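Local coordinates for GDSL-like protein (Roseburia intestinalis L1-82, PDB 6HFZ) that removes acetyl groups from complex beta-mannans as a two-domain carbohydrate esterase related to the GDSL-like (SGNH) hydrolases, at residues Ala36-Ser41 and Ile105-Asn110; Gly45-Lys50 and Asp191-Asp196. All blocks are in the same frame, centred on the assembly; numbering follows the deposited sequence.

Contact 1 (Ala36-Ser41 and Ile105-Asn110); sequences AFLGGS and IEFSVN. With ACT (acetate ion), chain E.
Leu-38 and Glu-106 join the ends of two parallel strands: Glu-106 N donates to Leu-38 O at 2.9 Å, and the same carbonyl oxygen also accepts a CA-H...O contact from Ile-105. Leu-38 pairs with Ile-105 and Gly-39 with Glu-106; a second backbone bond, from Gly-40 N to Glu-106 O, is weak at 3.4 Å, where strand 32-39 ends at Gly-40, the N-cap of helix 41-44. Packing is tight around Gly-39, whose CA is pressed to within 3.0 Å of Glu-106 O and also meets the Phe-107 ring. Phe-107 CG lies beside the backbone N (chi1 -77°), and one ring face packs against Gly-39, with Gly-39 CA 3.8 Å from the ring centroid in a CH-pi contact displaced toward the rim. The rim atom Phe-107 CE2 meets the branch point of Leu-38, CG, at 4.0 Å, and helix 115-129 touches both side chains through Leu-124. The Glu-106 side chain leaves from the sheet face opposite Leu-38 and Ile-105; its OE2 bonds to Thr-43 and its OE1 to Asn-142. Together the segments probably correspond to the serine and asparagine blocks of an SGNH hydrolase, placed at the C-terminal ends of neighbouring central strands. Past Gly-40 the contact is sparser and partly reached by solvent. Asn-110, its CG beside the backbone N (chi1 -73°), brings OD1 to 3.5 Å from Gly-40 CA. The ends of the two segments meet chiefly through a bound acetate, whose OXT accepts Ser-41 N at 2.9 Å and Asn-110 ND2 at 2.7 Å, the latter nearly straight at 165°. Gly-81 N also donates to the acetate, an arrangement consistent with the oxyanion hole of this family.

Contact 2 (Gly45-Lys50 and Asp191-Asp196); sequences GSLSSK and DLHPND. With ACT (acetate ion), chain E.
Leu-47 and Pro-194 link two irregular loops through one backbone bond, Leu-47 N to Pro-194 O at 2.8 Å, and the chains approach again at Ser-48 and Asp-196, their CA atoms 4.8 Å apart. The peptide between Ser-46 and Leu-47 is cis, within a turn closed by Ser-48 N on Gly-45 O; Gly-45 itself leaves helix 41-44 with a positive phi of 133°. Beyond the turn, Asp-196 holds Ser-49 with both carboxylate oxygens. OD1 takes Ser-49 N at 2.7 Å on its syn side, tilted 19° out of the carboxylate plane, while OD2 receives the hydroxyl OG of Ser-49 at 2.5 Å through its syn lone pair. That hydroxyl sits between the backbone N and the carbonyl carbon of its own residue (chi1 65°), turned back to the carboxylate that already grips the amide. Asp-196 opens helix 196-215, which Asn-195 N-caps with its OD1 on Gly-198 N. The segment 191-196 probably carries the histidine block of an SGNH hydrolase; His-193, Asp-190 and Ser-41 are arranged as expected for a Ser-His-Asp catalytic triad of this family, probably their role here. The His-193 side chain is flanked on several sides: Leu-47 CD1 packs on its CB at 3.7 Å, the two side chains crossing obliquely, and Ser-46 CB stands 3.9 Å from His-193 CD2. Leu-192 CG lies above the centre of one ring face, while ND1 is bonded to Asp-190, which would fix the ring's rotation. At the ring edge, His-193 NE2 donates in plane to acetate O at 2.8 Å. Leu-47 and Ser-49 are solvent-exposed, whereas Pro-194 is buried, its side chain touching Ile-42 and His-199.

The centres of contacts 1 and 2 lie 14 Å apart, and their segments alternate along the chain: 36-41, 45-50, 105-110, 191-196. Helix 41-44 runs directly from the strand end of contact 1 into the loop of contact 2, with Ser-41 O probably bonded to Ser-46 N. Contact 1 is buried at the ends of neighbouring strands 32-39 and 102-106 in the mixed sheet; contact 2 lies at the surface beside the start of helix 196-215. They converge on the same acetate, and Val-109 packs on Leu-192. Residues distant in sequence thus assemble what is probably one esterase active site, Ser-41 and Asn-110 from contact 1, His-193 from contact 2.

Contact 1 (Ala36-Ser41 and Ile105-Asn110)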
ATOM      1  N   ALA A  36       8.421  11.153   1.970  1.00 21.02           N
ATOM      2  CA  ALA A  36       8.070   9.768   2.006  1.00 21.82           C
ATOM      3  C   ALA A  36       7.047   9.400   0.926  1.00 20.58           C
ATOM      4  O   ALA A  36       6.281  10.218   0.460  1.00 23.19           O
ATOM      5  CB  ALA A  36       7.576   9.406   3.367  1.00 19.92           C
ATOM      6  N   PHE A  37       7.016   8.103   0.647  1.00 18.58           N
ATOM      7  CA  PHE A  37       6.141   7.508  -0.362  1.00 20.41           C
ATOM      8  C   PHE A  37       5.634   6.158   0.132  1.00 21.77           C
ATOM      9  O   PHE A  37       6.425   5.338   0.526  1.00 22.22           O
ATOM     10  CB  PHE A  37       6.916   7.277  -1.658  1.00 20.45           C
ATOM     11  CG  PHE A  37       7.618   8.499  -2.181  1.00 21.06           C
ATOM     12  CD1 PHE A  37       8.830   8.901  -1.639  1.00 20.36           C
ATOM     13  CD2 PHE A  37       7.098   9.228  -3.248  1.00 22.42           C
ATOM     14  CE1 PHE A  37       9.485  10.013  -2.120  1.00 21.74           C
ATOM     15  CE2 PHE A  37       7.724  10.383  -3.672  1.00 21.43           C
ATOM     16  CZ  PHE A  37       8.924  10.756  -3.126  1.00 20.92           C
ATOM     17  N   LEU A  38       4.299   5.965   0.122  1.00 18.16           N
ATOM     18  CA  LEU A  38       3.663   4.743   0.549  1.00 18.48           C
ATOM     19  C   LEU A  38       2.775   4.268  -0.608  1.00 20.41           C
ATOM     20  O   LEU A  38       1.917   4.964  -1.079  1.00 21.30           O
ATOM     21  CB  LEU A  38       2.865   4.984   1.834  1.00 20.31           C
ATOM     22  CG  LEU A  38       2.181   3.749   2.442  1.00 21.50           C
ATOM     23  CD1 LEU A  38       3.206   2.883   3.138  1.00 22.09           C
ATOM     24  CD2 LEU A  38       1.090   4.168   3.425  1.00 22.71           C
ATOM     25  N   GLY A  39       3.015   3.057  -1.051  1.00 18.13           N
ATOM     26  CA  GLY A  39       2.368   2.551  -2.229  1.00 18.74           C
ATOM     27  C   GLY A  39       2.773   1.125  -2.536  1.00 20.10           C
ATOM     28  O   GLY A  39       3.411   0.474  -1.702  1.00 19.62           O
ATOM     29  N   GLY A  40       2.354   0.644  -3.730  1.00 20.26           N
ATOM     30  CA  GLY A  40       2.667  -0.678  -4.317  1.00 20.44           C
ATOM     31  C   GLY A  40       3.956  -0.693  -5.129  1.00 21.01           C
ATOM     32  O   GLY A  40       4.889   0.065  -4.839  1.00 21.28           O
ATOM     33  N   SER A  41       4.021  -1.553  -6.147  1.00 22.04           N
ATOM     34  CA  SER A  41       5.304  -1.817  -6.832  1.00 22.37           C
ATOM     35  C   SER A  41       5.793  -0.611  -7.640  1.00 20.31           C
ATOM     36  O   SER A  41       6.999  -0.399  -7.779  1.00 20.25           O
ATOM     37  CB  SER A  41       5.217  -2.986  -7.741  1.00 29.62           C
ATOM     38  OG  SER A  41       4.267  -2.708  -8.724  1.00 39.82           O
ATOM     39  N   ILE A 105       0.682   8.986  -1.253  1.00 19.05           N
ATOM     40  CA  ILE A 105      -0.021   7.759  -1.116  1.00 19.63           C
ATOM     41  C   ILE A 105      -0.444   7.273  -2.510  1.00 20.67           C
ATOM     42  O   ILE A 105      -1.108   7.985  -3.233  1.00 20.57           O
ATOM     43  CB  ILE A 105      -1.227   7.912  -0.179  1.00 21.75           C
ATOM     44  CG1 ILE A 105      -0.821   8.262   1.249  1.00 21.33           C
ATOM     45  CG2 ILE A 105      -2.063   6.649  -0.220  1.00 20.28           C
ATOM     46  CD1 ILE A 105      -1.967   8.557   2.131  1.00 24.06           C
ATOM     47  N   GLU A 106      -0.071   6.043  -2.871  1.00 19.21           N
ATOM     48  CA  GLU A 106      -0.148   5.584  -4.254  1.00 19.95           C
ATOM     49  C   GLU A 106      -0.605   4.122  -4.290  1.00 19.54           C
ATOM     50  O   GLU A 106       0.242   3.198  -4.300  1.00 18.58           O
ATOM     51  CB  GLU A 106       1.242   5.771  -4.865  1.00 22.65           C
ATOM     52  CG  GLU A 106       1.369   5.511  -6.353  1.00 23.24           C
ATOM     53  CD  GLU A 106       1.407   4.065  -6.797  1.00 24.07           C
ATOM     54  OE1 GLU A 106       0.422   3.656  -7.491  1.00 23.70           O
ATOM     55  OE2 GLU A 106       2.372   3.321  -6.414  1.00 23.16           O
ATOM     56  N   PHE A 107      -1.933   3.922  -4.316  1.00 18.05           N
ATOM     57  CA  PHE A 107      -2.527   2.581  -4.257  1.00 18.71           C
ATOM     58  C   PHE A 107      -3.632   2.395  -5.314  1.00 18.84           C
ATOM     59  O   PHE A 107      -4.366   1.416  -5.274  1.00 17.89           O
ATOM     60  CB  PHE A 107      -3.086   2.286  -2.857  1.00 18.74           C
ATOM     61  CG  PHE A 107      -2.050   1.940  -1.823  1.00 18.44           C
ATOM     62  CD1 PHE A 107      -1.256   0.795  -1.967  1.00 18.85           C
ATOM     63  CD2 PHE A 107      -1.813   2.773  -0.745  1.00 19.51           C
ATOM     64  CE1 PHE A 107      -0.323   0.447  -0.993  1.00 20.29           C
ATOM     65  CE2 PHE A 107      -0.804   2.469   0.169  1.00 20.67           C
ATOM     66  CZ  PHE A 107      -0.100   1.290   0.072  1.00 19.14           C
ATOM     67  N   SER A 108      -3.812   3.373  -6.218  1.00 17.32           N
ATOM     68  CA  SER A 108      -4.968   3.355  -7.138  1.00 18.52           C
ATOM     69  C   SER A 108      -4.886   2.307  -8.263  1.00 18.86           C
ATOM     70  O   SER A 108      -5.913   2.128  -8.961  1.00 18.48           O
ATOM     71  CB  SER A 108      -5.244   4.761  -7.690  1.00 19.24           C
ATOM     72  OG  SER A 108      -5.353   5.682  -6.606  1.00 20.05           O
ATOM     73  N   VAL A 109      -3.756   1.579  -8.444  1.00 18.07           N
ATOM     74  CA  VAL A 109      -3.757   0.424  -9.337  1.00 18.18           C
ATOM     75  C   VAL A 109      -3.384  -0.843  -8.561  1.00 18.34           C
ATOM     76  O   VAL A 109      -2.952  -1.880  -9.164  1.00 20.56           O
ATOM     77  CB  VAL A 109      -2.851   0.615 -10.560  1.00 19.74           C
ATOM     78  CG1 VAL A 109      -3.434   1.660 -11.518  1.00 22.37           C
ATOM     79  CG2 VAL A 109      -1.414   0.970 -10.207  1.00 19.06           C
ATOM     80  N   ASN A 110      -3.545  -0.805  -7.245  1.00 18.46           N
ATOM     81  CA  ASN A 110      -3.389  -1.983  -6.401  1.00 19.12           C
ATOM     82  C   ASN A 110      -4.747  -2.347  -5.792  1.00 20.06           C
ATOM     83  O   ASN A 110      -5.245  -3.470  -5.962  1.00 22.04           O
ATOM     84  CB  ASN A 110      -2.365  -1.752  -5.285  1.00 20.27           C
ATOM     85  CG  ASN A 110      -0.943  -1.735  -5.795  1.00 22.30           C
ATOM     86  OD1 ASN A 110      -0.372  -0.662  -6.010  1.00 22.65           O
ATOM     87  ND2 ASN A 110      -0.407  -2.918  -6.095  1.00 23.85           N
TER
HETATM   88  C   ACT E 401       1.940  -3.528  -8.263  1.00 31.04           C
HETATM   89  O   ACT E 401       2.299  -4.537  -8.945  1.00 32.88           O
HETATM   90  OXT ACT E 401       2.081  -3.455  -7.039  1.00 25.60           O
HETATM   91  CH3 ACT E 401       1.298  -2.343  -8.910  1.00 31.16           C

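Contact 2 (Gly45-Lys50 and Asp191-Asp196)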
ATOM      1  N   GLY A  45       9.423   0.999  -7.127  1.00 21.40           N
ATOM      2  CA  GLY A  45      10.202   1.431  -8.316  1.00 22.31           C
ATOM      3  C   GLY A  45      10.128   0.532  -9.536  1.00 24.40           C
ATOM      4  O   GLY A  45      10.765   0.833 -10.556  1.00 25.62           O
ATOM      5  N   SER A  46       9.378  -0.577  -9.488  1.00 25.16           N
ATOM      6  CA  SER A  46       9.210  -1.402 -10.708  1.00 24.16           C
ATOM      7  C   SER A  46       8.599  -0.554 -11.813  1.00 22.34           C
ATOM      8  O   SER A  46       7.660   0.189 -11.534  1.00 21.81           O
ATOM      9  CB  SER A  46       8.305  -2.589 -10.416  1.00 27.47           C
ATOM     10  OG  SER A  46       8.798  -3.349  -9.326  1.00 31.89           O
ATOM     11  N   LEU A  47       9.080  -0.653 -13.069  1.00 22.80           N
ATOM     12  CA  LEU A  47      10.233  -1.451 -13.497  1.00 24.51           C
ATOM     13  C   LEU A  47      11.302  -0.476 -14.030  1.00 27.84           C
ATOM     14  O   LEU A  47      11.706  -0.570 -15.204  1.00 29.61           O
ATOM     15  CB  LEU A  47       9.796  -2.426 -14.602  1.00 28.15           C
ATOM     16  CG  LEU A  47       9.030  -3.673 -14.182  1.00 27.67           C
ATOM     17  CD1 LEU A  47       8.268  -4.306 -15.353  1.00 29.90           C
ATOM     18  CD2 LEU A  47       9.982  -4.704 -13.579  1.00 32.71           C
ATOM     19  N   SER A  48      11.717   0.499 -13.200  1.00 24.12           N
ATOM     20  CA  SER A  48      12.829   1.394 -13.582  1.00 27.77           C
ATOM     21  C   SER A  48      14.118   0.563 -13.665  1.00 27.49           C
ATOM     22  O   SER A  48      14.222  -0.489 -13.030  1.00 28.78           O
ATOM     23  CB  SER A  48      12.994   2.561 -12.644  1.00 27.79           C
ATOM     24  OG  SER A  48      13.311   2.110 -11.341  1.00 30.57           O
ATOM     25  N   SER A  49      15.076   1.021 -14.484  1.00 30.64           N
ATOM     26  CA  SER A  49      16.335   0.294 -14.699  1.00 32.50           C
ATOM     27  C   SER A  49      17.319   0.530 -13.544  1.00 33.19           C
ATOM     28  O   SER A  49      18.242  -0.266 -13.326  1.00 30.76           O
ATOM     29  CB  SER A  49      16.936   0.679 -16.019  1.00 31.90           C
ATOM     30  OG  SER A  49      17.301   2.038 -15.994  1.00 32.18           O
ATOM     31  N   LYS A  50      17.113   1.602 -12.781  1.00 32.83           N
ATOM     32  CA  LYS A  50      17.895   1.872 -11.584  1.00 34.06           C
ATOM     33  C   LYS A  50      16.997   2.523 -10.554  1.00 31.04           C
ATOM     34  O   LYS A  50      16.061   3.220 -10.922  1.00 31.09           O
ATOM     35  CB  LYS A  50      18.972   2.946 -11.773  1.00 37.51           C
ATOM     36  CG  LYS A  50      20.014   2.710 -12.847  1.00 45.98           C
ATOM     37  CD  LYS A  50      20.818   3.968 -13.158  1.00 51.56           C
ATOM     38  CE  LYS A  50      21.241   4.038 -14.609  1.00 57.85           C
ATOM     39  NZ  LYS A  50      21.825   2.753 -15.065  1.00 61.75           N
ATOM     40  N   ASP A 191       1.800  -2.993 -19.216  1.00 21.57           N
ATOM     41  CA  ASP A 191       0.607  -2.147 -19.133  1.00 24.01           C
ATOM     42  C   ASP A 191       0.275  -1.758 -17.696  1.00 23.57           C
ATOM     43  O   ASP A 191      -0.741  -1.101 -17.460  1.00 24.62           O
ATOM     44  CB  ASP A 191      -0.578  -2.818 -19.794  1.00 22.79           C
ATOM     45  CG  ASP A 191      -0.391  -2.862 -21.284  1.00 25.32           C
ATOM     46  OD1 ASP A 191       0.253  -1.920 -21.839  1.00 26.35           O
ATOM     47  OD2 ASP A 191      -0.824  -3.856 -21.864  1.00 26.46           O
ATOM     48  N   LEU A 192       1.171  -2.047 -16.754  1.00 21.61           N
ATOM     49  CA  LEU A 192       0.954  -1.640 -15.359  1.00 21.82           C
ATOM     50  C   LEU A 192       2.198  -0.923 -14.826  1.00 23.65           C
ATOM     51  O   LEU A 192       2.108   0.212 -14.336  1.00 22.01           O
ATOM     52  CB  LEU A 192       0.625  -2.884 -14.531  1.00 23.49           C
ATOM     53  CG  LEU A 192       0.558  -2.661 -13.014  1.00 25.25           C
ATOM     54  CD1 LEU A 192      -0.464  -1.585 -12.659  1.00 27.64           C
ATOM     55  CD2 LEU A 192       0.229  -3.955 -12.280  1.00 28.78           C
ATOM     56  N   HIS A 193       3.352  -1.609 -14.896  1.00 22.49           N
ATOM     57  CA  HIS A 193       4.616  -1.088 -14.363  1.00 23.57           C
ATOM     58  C   HIS A 193       5.316  -0.224 -15.403  1.00 22.63           C
ATOM     59  O   HIS A 193       5.596  -0.690 -16.494  1.00 23.46           O
ATOM     60  CB  HIS A 193       5.569  -2.222 -13.928  1.00 24.11           C
ATOM     61  CG  HIS A 193       4.903  -3.142 -12.964  1.00 27.25           C
ATOM     62  ND1 HIS A 193       4.332  -4.339 -13.369  1.00 26.89           N
ATOM     63  CD2 HIS A 193       4.588  -2.968 -11.658  1.00 29.53           C
ATOM     64  CE1 HIS A 193       3.732  -4.905 -12.320  1.00 31.14           C
ATOM     65  NE2 HIS A 193       3.862  -4.064 -11.254  1.00 31.58           N
ATOM     66  N   PRO A 194       5.579   1.068 -15.119  1.00 23.00           N
ATOM     67  CA  PRO A 194       6.305   1.950 -16.040  1.00 21.37           C
ATOM     68  C   PRO A 194       7.785   1.567 -16.135  1.00 21.59           C
ATOM     69  O   PRO A 194       8.368   1.069 -15.185  1.00 20.52           O
ATOM     70  CB  PRO A 194       6.191   3.355 -15.435  1.00 22.23           C
ATOM     71  CG  PRO A 194       5.115   3.214 -14.372  1.00 22.40           C
ATOM     72  CD  PRO A 194       5.189   1.775 -13.894  1.00 23.51           C
ATOM     73  N   ASN A 195       8.346   1.752 -17.327  1.00 21.86           N
ATOM     74  CA  ASN A 195       9.815   1.665 -17.522  1.00 21.46           C
ATOM     75  C   ASN A 195      10.419   3.020 -17.163  1.00 21.44           C
ATOM     76  O   ASN A 195       9.762   3.858 -16.530  1.00 22.20           O
ATOM     77  CB  ASN A 195      10.147   1.241 -18.955  1.00 23.41           C
ATOM     78  CG  ASN A 195       9.688   2.215 -20.010  1.00 23.55           C
ATOM     79  OD1 ASN A 195       9.303   3.347 -19.710  1.00 23.65           O
ATOM     80  ND2 ASN A 195       9.716   1.764 -21.270  1.00 25.23           N
ATOM     81  N   ASP A 196      11.687   3.275 -17.544  1.00 23.57           N
ATOM     82  CA  ASP A 196      12.292   4.541 -17.188  1.00 22.54           C
ATOM     83  C   ASP A 196      11.527   5.744 -17.760  1.00 21.97           C
ATOM     84  O   ASP A 196      11.329   6.763 -17.055  1.00 22.20           O
ATOM     85  CB  ASP A 196      13.738   4.581 -17.663  1.00 24.85           C
ATOM     86  CG  ASP A 196      14.668   3.648 -16.917  1.00 31.58           C
ATOM     87  OD1 ASP A 196      14.321   3.210 -15.793  1.00 29.19           O
ATOM     88  OD2 ASP A 196      15.754   3.386 -17.475  1.00 30.48           O
TER
HETATM   89  C   ACT E 401       1.940  -3.528  -8.263  1.00 31.04           C
HETATM   90  O   ACT E 401       2.299  -4.537  -8.945  1.00 32.88           O
HETATM   91  OXT ACT E 401       2.081  -3.455  -7.039  1.00 25.60           O
HETATM   92  CH3 ACT E 401       1.298  -2.343  -8.910  1.00 31.16           C